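Local coordinates for N-alpha-acetyltransferase 35, NatC auxiliary subunit (Saccharomyces cerevisiae, PDB 6YGA), which serves as the auxiliary subunit of the NatC N-terminal acetyltransferase, which acetylates the initiator methionine of the L-A virus Gag protein, at residues Ile67-Glu72 / Phe273-Gln278; Thr439-Leu444 / His477-Phe482; Ser446-Ser451 / Trp470-Leu475. One frame throughout, in Å; residues are numbered along the deposited sequence.

Contact 1: residues Ile67-Glu72 / Phe273-Gln278; sequences IELTAE and FSTYIQ
Ile67-Leu69 runs extended past Thr275 and Tyr276, while Phe273-Ser274 is also extended before the chain enters helix 276-280. The backbones stay well separated, with Leu69 CA 7.3 Å from Tyr276 CA, and no hydrogen bond joins them; side chains fill the gap. Ile67 and Leu69, on the same side of the extended run, both point at the second segment, and their branching lets each bring methyls to two partners. Thr275 has OG1 in the crowded position between its own N and carbonyl carbon (chi1 53°), which sets the hydroxyl between two methyls. Ile67 CG2 is 3.2 Å from Thr275 OG1. Leu69 CD2 lies 3.5 Å from Thr275 OG1. The longer arm of Ile67 crosses Gln278, its CD1 3.8 Å from Gln278 CB. Leu69 CD1 reaches the edge of the Tyr276 ring, 3.7 Å from Tyr276 CD2. Ser274 OG accepts from Tyr276 N, making an ST turn. Thr70 is the N-cap of helix 71-75: its OG1 caps a backbone N of the first turn and Glu73 OE1 accepts from Thr70 N, as in a capping box. Leu69 also packs on Ile74 of that helix, and Lys279 NZ of helix 276-280 is hydrogen-bonded to Ile67 O.

Contact 2: residues Thr439-Leu444 / His477-Phe482; sequences TYFMKL and HHLETF
His477 O is gripped twice, both times by Thr481 one turn later: the backbone N and the hydroxyl OG1 of Thr481 each lie 3.0 Å from His477 O. The hydroxyl donates from above the carbonyl plane, with a C=O...donor angle of 148°, a place that a beta-hydroxyl on a helix reaches easily. On the facing helix Tyr440 extends its ring with CG anti to the backbone N, so that Tyr440 OH stands 3.1 Å from a water O. That water donates to His478 O and thereby bridges the helices. The segments belong to the antiparallel hairpin of helices 433-456 and 465-506, within the region related to TPR repeats; their short axes are 10.7 Å apart at 156°, a fairly wide spacing that suits the large rings between them. Tyr440 and Phe482 make a T-shaped pair, planes at 78°: the tyrosine edge points at the phenylalanine face, with Tyr440 CD2 3.6 Å from Phe482 CD1. Farther round the same ring, Phe482 CE2 meets Phe441 CB at 3.8 Å. Leu444, its CG anti to N, slides past Leu479 in the opposite direction and lays CD2 on the helix backbone, 3.6 Å from Leu479 N. Phe441 and Leu479 also pack on helix 511-564, through Leu541 and Ile545.

Contact 3: residues Ser446-Ser451 / Trp470-Leu475; sequences SMIEFS and WYVYYL
Tyr471 is the first residue of 470-475 to reach across. With CG anti to the backbone N (chi1 179°), its ring swings toward the other helix, and its OH meets the methyl of Met447, a selenomethionine, with Met447 CE 3.3 Å from Tyr471 OH. A bend at chi3 (73°) turns that methyl toward the tyrosine. Ser451 OG stands at the ring edge, near the ring plane, but donates within its own helix, to Met447 O at 2.9 Å in the carbonyl plane, and Ser451 N binds the same oxygen. Val472 follows at the closest backbone approach, its CA 5.9 Å from Ile448 CA. Being branched, it presents one methyl to each of two partners. Val472 CG2 touches Ser451 CB at 3.5 Å, and Val472 CG1 meets Ile448 CG2 at 3.9 Å. Leu475, one turn on, covers one face of the Tyr471 ring with CG and slides antiparallel past Ile448, its CB 3.7 Å from Ile448 CG1. Its two methyls meet Met447 at different points along its length, Leu475 CD1 lying 3.8 Å from Met447 CB and Leu475 CD2 near Met447 CE. With axes 9.8 Å apart at 162°, this is the buried apolar seam of an antiparallel helical hairpin, as in TPR-like scaffolds.

How the contacts relate
Contacts 2 and 3 are successive levels of one helical hairpin, helices 433-456 and 465-506, with centres about 10 Å apart; contact 3 lies closer to the connecting turn. Apolar side chains make the seam continuous: Leu479 CD2 meets Ile448 CD1 at 3.8 Å, and Leu444 CD1 meets Leu475 CD2 at the same distance. Contact 1 sits on the opposite side of the chain's centre, its centre about 59 Å from that of contact 2 and about 53 Å from that of contact 3. There, Arg51 of the N-alpha-acetyltransferase 38 chain weakly bonds Gln278 O, whereas no other subunit touches the hairpin segments. Bound 1,2-ethanediol, probably from the crystallisation liquor, lies near Ile67 and near Tyr440.

Contact 1: residues Ile67-Glu72 / Phe273-Gln278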
loop_
_atom_site.group_PDB
_atom_site.type_symbol
_atom_site.label_atom_id
_atom_site.label_comp_id
_atom_site.label_asym_id
_atom_site.label_seq_id
_atom_site.Cartn_x
_atom_site.Cartn_y
_atom_site.Cartn_z
ATOM N N ILE B 67 -15.963 -3.675 25.501
ATOM C CA ILE B 67 -15.123 -4.850 25.304
ATOM C C ILE B 67 -15.317 -5.812 26.466
ATOM O O ILE B 67 -15.236 -5.424 27.639
ATOM C CB ILE B 67 -13.649 -4.440 25.160
ATOM C CG1 ILE B 67 -13.442 -3.612 23.887
ATOM C CG2 ILE B 67 -12.754 -5.674 25.153
ATOM C CD1 ILE B 67 -12.049 -3.013 23.751
ATOM N N GLU B 68 -15.581 -7.074 26.144
ATOM C CA GLU B 68 -15.770 -8.107 27.152
ATOM C C GLU B 68 -14.413 -8.660 27.573
ATOM O O GLU B 68 -13.629 -9.104 26.727
ATOM C CB GLU B 68 -16.661 -9.228 26.613
ATOM C CG GLU B 68 -17.956 -8.750 25.954
ATOM C CD GLU B 68 -18.903 -8.059 26.924
ATOM O OE1 GLU B 68 -18.892 -8.399 28.125
ATOM O OE2 GLU B 68 -19.668 -7.176 26.480
ATOM N N LEU B 69 -14.133 -8.621 28.874
ATOM C CA LEU B 69 -12.883 -9.128 29.424
ATOM C C LEU B 69 -13.166 -10.221 30.442
ATOM O O LEU B 69 -14.176 -10.182 31.150
ATOM C CB LEU B 69 -12.069 -8.014 30.094
ATOM C CG LEU B 69 -11.597 -6.846 29.229
ATOM C CD1 LEU B 69 -10.896 -5.795 30.079
ATOM C CD2 LEU B 69 -10.685 -7.334 28.113
ATOM N N THR B 70 -12.263 -11.198 30.509
ATOM C CA THR B 70 -12.343 -12.240 31.516
ATOM C C THR B 70 -11.852 -11.709 32.860
ATOM O O THR B 70 -11.263 -10.628 32.955
ATOM C CB THR B 70 -11.524 -13.462 31.102
ATOM O OG1 THR B 70 -10.127 -13.174 31.240
ATOM C CG2 THR B 70 -11.817 -13.834 29.653
ATOM N N ALA B 71 -12.112 -12.488 33.912
ATOM C CA ALA B 71 -11.667 -12.105 35.247
ATOM C C ALA B 71 -10.149 -11.983 35.310
ATOM O O ALA B 71 -9.619 -11.050 35.925
ATOM C CB ALA B 71 -12.172 -13.118 36.275
ATOM N N GLU B 72 -9.430 -12.913 34.674
ATOM C CA GLU B 72 -7.974 -12.823 34.638
ATOM C C GLU B 72 -7.516 -11.568 33.906
ATOM O O GLU B 72 -6.572 -10.898 34.339
ATOM C CB GLU B 72 -7.383 -14.070 33.978
ATOM C CG GLU B 72 -7.552 -15.358 34.772
ATOM C CD GLU B 72 -8.913 -15.999 34.578
ATOM O OE1 GLU B 72 -9.927 -15.271 34.559
ATOM O OE2 GLU B 72 -8.968 -17.238 34.433
ATOM N N PHE B 273 -1.710 -10.624 28.225
ATOM C CA PHE B 273 -1.977 -9.980 26.945
ATOM C C PHE B 273 -3.484 -9.930 26.751
ATOM O O PHE B 273 -4.151 -10.971 26.774
ATOM C CB PHE B 273 -1.306 -10.736 25.796
ATOM C CG PHE B 273 0.185 -10.852 25.934
ATOM C CD1 PHE B 273 0.747 -11.852 26.714
ATOM C CD2 PHE B 273 1.026 -9.966 25.283
ATOM C CE1 PHE B 273 2.120 -11.963 26.844
ATOM C CE2 PHE B 273 2.400 -10.071 25.407
ATOM C CZ PHE B 273 2.948 -11.071 26.190
ATOM N N SER B 274 -4.019 -8.727 26.564
ATOM C CA SER B 274 -5.462 -8.558 26.463
ATOM C C SER B 274 -5.764 -7.264 25.721
ATOM O O SER B 274 -4.866 -6.481 25.399
ATOM C CB SER B 274 -6.118 -8.558 27.848
ATOM O OG SER B 274 -5.688 -7.449 28.617
ATOM N N THR B 275 -7.051 -7.057 25.447
ATOM C CA THR B 275 -7.554 -5.803 24.907
ATOM C C THR B 275 -7.887 -4.794 26.003
ATOM O O THR B 275 -8.622 -3.833 25.746
ATOM C CB THR B 275 -8.785 -6.060 24.033
ATOM O OG1 THR B 275 -9.745 -6.826 24.771
ATOM C CG2 THR B 275 -8.398 -6.824 22.775
ATOM N N TYR B 276 -7.358 -5.000 27.214
ATOM C CA TYR B 276 -7.666 -4.126 28.342
ATOM C C TYR B 276 -7.288 -2.679 28.049
ATOM O O TYR B 276 -8.018 -1.751 28.416
ATOM C CB TYR B 276 -6.937 -4.631 29.591
ATOM C CG TYR B 276 -7.084 -3.771 30.832
ATOM C CD1 TYR B 276 -6.199 -2.732 31.092
ATOM C CD2 TYR B 276 -8.092 -4.016 31.757
ATOM C CE1 TYR B 276 -6.323 -1.949 32.227
ATOM C CE2 TYR B 276 -8.222 -3.239 32.898
ATOM C CZ TYR B 276 -7.335 -2.207 33.125
ATOM O OH TYR B 276 -7.462 -1.431 34.256
ATOM N N ILE B 277 -6.149 -2.468 27.386
ATOM C CA ILE B 277 -5.673 -1.109 27.155
ATOM C C ILE B 277 -6.593 -0.360 26.198
ATOM O O ILE B 277 -6.725 0.866 26.286
ATOM C CB ILE B 277 -4.222 -1.133 26.643
ATOM C CG1 ILE B 277 -3.637 0.279 26.644
ATOM C CG2 ILE B 277 -4.151 -1.744 25.247
ATOM C CD1 ILE B 277 -2.251 0.353 26.059
ATOM N N GLN B 278 -7.245 -1.070 25.276
ATOM C CA GLN B 278 -8.197 -0.408 24.393
ATOM C C GLN B 278 -9.412 0.090 25.159
ATOM O O GLN B 278 -10.055 1.056 24.740
ATOM C CB GLN B 278 -8.643 -1.355 23.278
ATOM C CG GLN B 278 -7.509 -1.946 22.457
ATOM C CD GLN B 278 -8.006 -2.825 21.318
ATOM O OE1 GLN B 278 -8.927 -2.456 20.587
ATOM N NE2 GLN B 278 -7.398 -3.995 21.166
#

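Contact 2: residues Thr439-Leu444 / His477-Phe482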
loop_
_atom_site.group_PDB
_atom_site.type_symbol
_atom_site.label_atom_id
_atom_site.label_comp_id
_atom_site.label_asym_id
_atom_site.label_seq_id
_atom_site.Cartn_x
_atom_site.Cartn_y
_atom_site.Cartn_z
ATOM N N THR B 439 17.112 12.460 -19.695
ATOM C CA THR B 439 15.756 12.602 -19.175
ATOM C C THR B 439 14.767 11.790 -20.001
ATOM O O THR B 439 13.861 11.155 -19.451
ATOM C CB THR B 439 15.349 14.078 -19.158
ATOM O OG1 THR B 439 16.353 14.844 -18.481
ATOM C CG2 THR B 439 14.017 14.255 -18.437
ATOM N N TYR B 440 14.931 11.793 -21.326
ATOM C CA TYR B 440 14.032 11.022 -22.178
ATOM C C TYR B 440 14.146 9.533 -21.888
ATOM O O TYR B 440 13.133 8.825 -21.828
ATOM C CB TYR B 440 14.325 11.314 -23.649
ATOM C CG TYR B 440 13.406 10.600 -24.612
ATOM C CD1 TYR B 440 12.043 10.872 -24.635
ATOM C CD2 TYR B 440 13.904 9.665 -25.507
ATOM C CE1 TYR B 440 11.201 10.226 -25.518
ATOM C CE2 TYR B 440 13.073 9.015 -26.393
ATOM C CZ TYR B 440 11.723 9.297 -26.396
ATOM O OH TYR B 440 10.895 8.646 -27.281
ATOM N N PHE B 441 15.372 9.042 -21.686
ATOM C CA PHE B 441 15.560 7.632 -21.362
ATOM C C PHE B 441 14.839 7.257 -20.074
ATOM O O PHE B 441 14.188 6.208 -20.004
ATOM C CB PHE B 441 17.048 7.306 -21.243
ATOM C CG PHE B 441 17.316 6.002 -20.554
ATOM C CD1 PHE B 441 17.154 4.801 -21.229
ATOM C CD2 PHE B 441 17.714 5.975 -19.227
ATOM C CE1 PHE B 441 17.390 3.599 -20.594
ATOM C CE2 PHE B 441 17.950 4.775 -18.587
ATOM C CZ PHE B 441 17.790 3.585 -19.270
HETATM N N MSE B 442 14.953 8.090 -19.045
HETATM C CA MSE B 442 14.309 7.816 -17.767
HETATM C C MSE B 442 12.789 7.897 -17.864
HETATM O O MSE B 442 12.083 7.066 -17.293
HETATM C CB MSE B 442 14.816 8.783 -16.700
HETATM C CG MSE B 442 16.287 8.608 -16.385
HETATM SE SE MSE B 442 16.642 6.913 -15.491
HETATM C CE MSE B 442 15.709 7.294 -13.824
ATOM N N LYS B 443 12.285 8.898 -18.588
ATOM C CA LYS B 443 10.840 9.031 -18.740
ATOM C C LYS B 443 10.252 7.838 -19.483
ATOM O O LYS B 443 9.265 7.241 -19.040
ATOM C CB LYS B 443 10.502 10.330 -19.471
ATOM C CG LYS B 443 9.011 10.613 -19.540
ATOM C CD LYS B 443 8.717 11.804 -20.423
ATOM C CE LYS B 443 8.977 11.479 -21.883
ATOM N NZ LYS B 443 8.754 12.665 -22.750
ATOM N N LEU B 444 10.857 7.467 -20.615
ATOM C CA LEU B 444 10.304 6.393 -21.434
ATOM C C LEU B 444 10.445 5.039 -20.743
ATOM O O LEU B 444 9.551 4.190 -20.842
ATOM C CB LEU B 444 10.977 6.388 -22.805
ATOM C CG LEU B 444 10.349 5.486 -23.867
ATOM C CD1 LEU B 444 8.834 5.627 -23.859
ATOM C CD2 LEU B 444 10.907 5.822 -25.241
ATOM N N HIS B 477 9.557 0.075 -28.930
ATOM C CA HIS B 477 10.133 0.326 -30.246
ATOM C C HIS B 477 10.792 1.697 -30.289
ATOM O O HIS B 477 11.886 1.851 -30.842
ATOM C CB HIS B 477 9.057 0.200 -31.328
ATOM C CG HIS B 477 9.566 0.405 -32.723
ATOM N ND1 HIS B 477 9.545 1.634 -33.349
ATOM C CD2 HIS B 477 10.094 -0.463 -33.618
ATOM C CE1 HIS B 477 10.045 1.514 -34.566
ATOM N NE2 HIS B 477 10.385 0.252 -34.754
ATOM N N HIS B 478 10.151 2.704 -29.687
ATOM C CA HIS B 478 10.748 4.035 -29.637
ATOM C C HIS B 478 11.975 4.061 -28.734
ATOM O O HIS B 478 12.952 4.762 -29.026
ATOM C CB HIS B 478 9.716 5.061 -29.167
ATOM C CG HIS B 478 8.766 5.493 -30.238
ATOM N ND1 HIS B 478 8.937 6.657 -30.957
ATOM C CD2 HIS B 478 7.637 4.918 -30.717
ATOM C CE1 HIS B 478 7.954 6.781 -31.831
ATOM N NE2 HIS B 478 7.152 5.739 -31.706
ATOM N N LEU B 479 11.947 3.307 -27.632
ATOM C CA LEU B 479 13.115 3.258 -26.759
ATOM C C LEU B 479 14.286 2.564 -27.444
ATOM O O LEU B 479 15.437 2.992 -27.300
ATOM C CB LEU B 479 12.767 2.560 -25.445
ATOM C CG LEU B 479 13.908 2.478 -24.429
ATOM C CD1 LEU B 479 14.545 3.845 -24.219
ATOM C CD2 LEU B 479 13.407 1.919 -23.112
ATOM N N GLU B 480 14.015 1.500 -28.203
ATOM C CA GLU B 480 15.096 0.810 -28.900
ATOM C C GLU B 480 15.697 1.697 -29.987
ATOM O O GLU B 480 16.921 1.735 -30.159
ATOM C CB GLU B 480 14.593 -0.508 -29.489
ATOM C CG GLU B 480 15.697 -1.403 -30.041
ATOM C CD GLU B 480 15.374 -1.943 -31.418
ATOM O OE1 GLU B 480 14.319 -1.566 -31.971
ATOM O OE2 GLU B 480 16.175 -2.741 -31.949
ATOM N N THR B 481 14.850 2.428 -30.719
ATOM C CA THR B 481 15.346 3.361 -31.730
ATOM C C THR B 481 16.211 4.444 -31.099
ATOM O O THR B 481 17.285 4.775 -31.615
ATOM C CB THR B 481 14.177 3.991 -32.487
ATOM O OG1 THR B 481 13.449 2.976 -33.189
ATOM C CG2 THR B 481 14.677 5.029 -33.481
ATOM N N PHE B 482 15.755 5.005 -29.978
ATOM C CA PHE B 482 16.544 6.000 -29.260
ATOM C C PHE B 482 17.867 5.416 -28.779
ATOM O O PHE B 482 18.919 6.047 -28.926
ATOM C CB PHE B 482 15.728 6.550 -28.088
ATOM C CG PHE B 482 16.532 7.338 -27.092
ATOM C CD1 PHE B 482 16.866 8.663 -27.338
ATOM C CD2 PHE B 482 16.933 6.761 -25.897
ATOM C CE1 PHE B 482 17.597 9.391 -26.418
ATOM C CE2 PHE B 482 17.665 7.483 -24.971
ATOM C CZ PHE B 482 17.996 8.800 -25.231
HETATM O O HOH W 1 12.414 7.692 -29.761
#

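Contact 3: residues Ser446-Ser451 / Trp470-Leu475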
loop_
_atom_site.group_PDB
_atom_site.type_symbol
_atom_site.label_atom_id
_atom_site.label_comp_id
_atom_site.label_asym_id
_atom_site.label_seq_id
_atom_site.Cartn_x
_atom_site.Cartn_y
_atom_site.Cartn_z
ATOM N N SER B 446 10.358 4.736 -17.525
ATOM C CA SER B 446 9.345 4.779 -16.477
ATOM C C SER B 446 7.956 4.535 -17.050
ATOM O O SER B 446 7.125 3.882 -16.409
ATOM C CB SER B 446 9.401 6.117 -15.741
ATOM O OG SER B 446 10.604 6.245 -15.003
HETATM N N MSE B 447 7.685 5.043 -18.249
HETATM C CA MSE B 447 6.401 4.813 -18.905
HETATM C C MSE B 447 6.177 3.322 -19.136
HETATM O O MSE B 447 5.081 2.803 -18.923
HETATM C CB MSE B 447 6.323 5.563 -20.239
HETATM C CG MSE B 447 6.325 7.082 -20.127
HETATM SE SE MSE B 447 6.514 7.964 -21.865
HETATM C CE MSE B 447 4.744 7.625 -22.605
ATOM N N ILE B 448 7.237 2.642 -19.576
ATOM C CA ILE B 448 7.156 1.209 -19.837
ATOM C C ILE B 448 6.992 0.438 -18.533
ATOM O O ILE B 448 6.138 -0.448 -18.419
ATOM C CB ILE B 448 8.397 0.747 -20.621
ATOM C CG1 ILE B 448 8.375 1.323 -22.041
ATOM C CG2 ILE B 448 8.498 -0.767 -20.629
ATOM C CD1 ILE B 448 9.692 1.193 -22.779
ATOM N N GLU B 449 7.808 0.770 -17.528
ATOM C CA GLU B 449 7.723 0.089 -16.239
ATOM C C GLU B 449 6.362 0.309 -15.589
ATOM O O GLU B 449 5.782 -0.620 -15.015
ATOM C CB GLU B 449 8.847 0.574 -15.323
ATOM C CG GLU B 449 8.810 0.001 -13.912
ATOM C CD GLU B 449 9.333 -1.421 -13.837
ATOM O OE1 GLU B 449 9.847 -1.929 -14.857
ATOM O OE2 GLU B 449 9.237 -2.029 -12.754
ATOM N N PHE B 450 5.835 1.531 -15.678
ATOM C CA PHE B 450 4.519 1.825 -15.118
ATOM C C PHE B 450 3.429 0.995 -15.789
ATOM O O PHE B 450 2.501 0.523 -15.121
ATOM C CB PHE B 450 4.226 3.319 -15.257
ATOM C CG PHE B 450 2.810 3.701 -14.931
ATOM C CD1 PHE B 450 2.386 3.787 -13.616
ATOM C CD2 PHE B 450 1.911 3.997 -15.942
ATOM C CE1 PHE B 450 1.086 4.150 -13.315
ATOM C CE2 PHE B 450 0.612 4.357 -15.650
ATOM C CZ PHE B 450 0.197 4.434 -14.335
ATOM N N SER B 451 3.528 0.800 -17.105
ATOM C CA SER B 451 2.478 0.086 -17.827
ATOM C C SER B 451 2.521 -1.409 -17.535
ATOM O O SER B 451 1.488 -2.026 -17.252
ATOM C CB SER B 451 2.606 0.337 -19.329
ATOM O OG SER B 451 2.508 1.715 -19.637
ATOM N N TRP B 470 0.352 -3.846 -26.696
ATOM C CA TRP B 470 0.770 -3.203 -27.935
ATOM C C TRP B 470 1.303 -1.803 -27.674
ATOM O O TRP B 470 2.231 -1.351 -28.356
ATOM C CB TRP B 470 -0.376 -3.153 -28.941
ATOM C CG TRP B 470 0.051 -2.497 -30.215
ATOM C CD1 TRP B 470 0.733 -3.074 -31.245
ATOM C CD2 TRP B 470 -0.146 -1.125 -30.583
ATOM N NE1 TRP B 470 0.967 -2.151 -32.234
ATOM C CE2 TRP B 470 0.435 -0.946 -31.852
ATOM C CE3 TRP B 470 -0.761 -0.035 -29.961
ATOM C CZ2 TRP B 470 0.415 0.277 -32.516
ATOM C CZ3 TRP B 470 -0.778 1.179 -30.620
ATOM C CH2 TRP B 470 -0.194 1.325 -31.885
ATOM N N TYR B 471 0.731 -1.100 -26.694
ATOM C CA TYR B 471 1.250 0.217 -26.350
ATOM C C TYR B 471 2.669 0.119 -25.807
ATOM O O TYR B 471 3.515 0.965 -26.113
ATOM C CB TYR B 471 0.326 0.907 -25.344
ATOM C CG TYR B 471 0.811 2.270 -24.909
ATOM C CD1 TYR B 471 0.927 3.310 -25.820
ATOM C CD2 TYR B 471 1.149 2.516 -23.587
ATOM C CE1 TYR B 471 1.371 4.555 -25.428
ATOM C CE2 TYR B 471 1.590 3.757 -23.182
ATOM C CZ TYR B 471 1.701 4.773 -24.106
ATOM O OH TYR B 471 2.141 6.012 -23.705
ATOM N N VAL B 472 2.955 -0.919 -25.017
ATOM C CA VAL B 472 4.304 -1.080 -24.482
ATOM C C VAL B 472 5.263 -1.518 -25.581
ATOM O O VAL B 472 6.422 -1.092 -25.618
ATOM C CB VAL B 472 4.297 -2.060 -23.296
ATOM C CG1 VAL B 472 5.715 -2.312 -22.798
ATOM C CG2 VAL B 472 3.444 -1.500 -22.177
ATOM N N TYR B 473 4.795 -2.367 -26.498
ATOM C CA TYR B 473 5.569 -2.656 -27.700
ATOM C C TYR B 473 5.879 -1.372 -28.461
ATOM O O TYR B 473 7.025 -1.130 -28.857
ATOM C CB TYR B 473 4.802 -3.639 -28.583
ATOM C CG TYR B 473 5.405 -3.835 -29.952
ATOM C CD1 TYR B 473 6.468 -4.706 -30.144
ATOM C CD2 TYR B 473 4.908 -3.154 -31.053
ATOM C CE1 TYR B 473 7.022 -4.891 -31.397
ATOM C CE2 TYR B 473 5.455 -3.331 -32.309
ATOM C CZ TYR B 473 6.512 -4.202 -32.476
ATOM O OH TYR B 473 7.062 -4.385 -33.721
ATOM N N TYR B 474 4.863 -0.533 -28.660
ATOM C CA TYR B 474 5.057 0.760 -29.305
ATOM C C TYR B 474 6.074 1.610 -28.546
ATOM O O TYR B 474 6.977 2.199 -29.149
ATOM C CB TYR B 474 3.705 1.468 -29.414
ATOM C CG TYR B 474 3.757 2.942 -29.730
ATOM C CD1 TYR B 474 3.870 3.390 -31.042
ATOM C CD2 TYR B 474 3.662 3.887 -28.718
ATOM C CE1 TYR B 474 3.904 4.742 -31.334
ATOM C CE2 TYR B 474 3.698 5.237 -28.995
ATOM C CZ TYR B 474 3.818 5.661 -30.305
ATOM O OH TYR B 474 3.853 7.006 -30.584
ATOM N N LEU B 475 5.953 1.669 -27.214
ATOM C CA LEU B 475 6.931 2.410 -26.419
ATOM C C LEU B 475 8.318 1.786 -26.518
ATOM O O LEU B 475 9.317 2.502 -26.666
ATOM C CB LEU B 475 6.491 2.478 -24.957
ATOM C CG LEU B 475 5.247 3.285 -24.595
ATOM C CD1 LEU B 475 5.075 3.291 -23.083
ATOM C CD2 LEU B 475 5.332 4.703 -25.147
#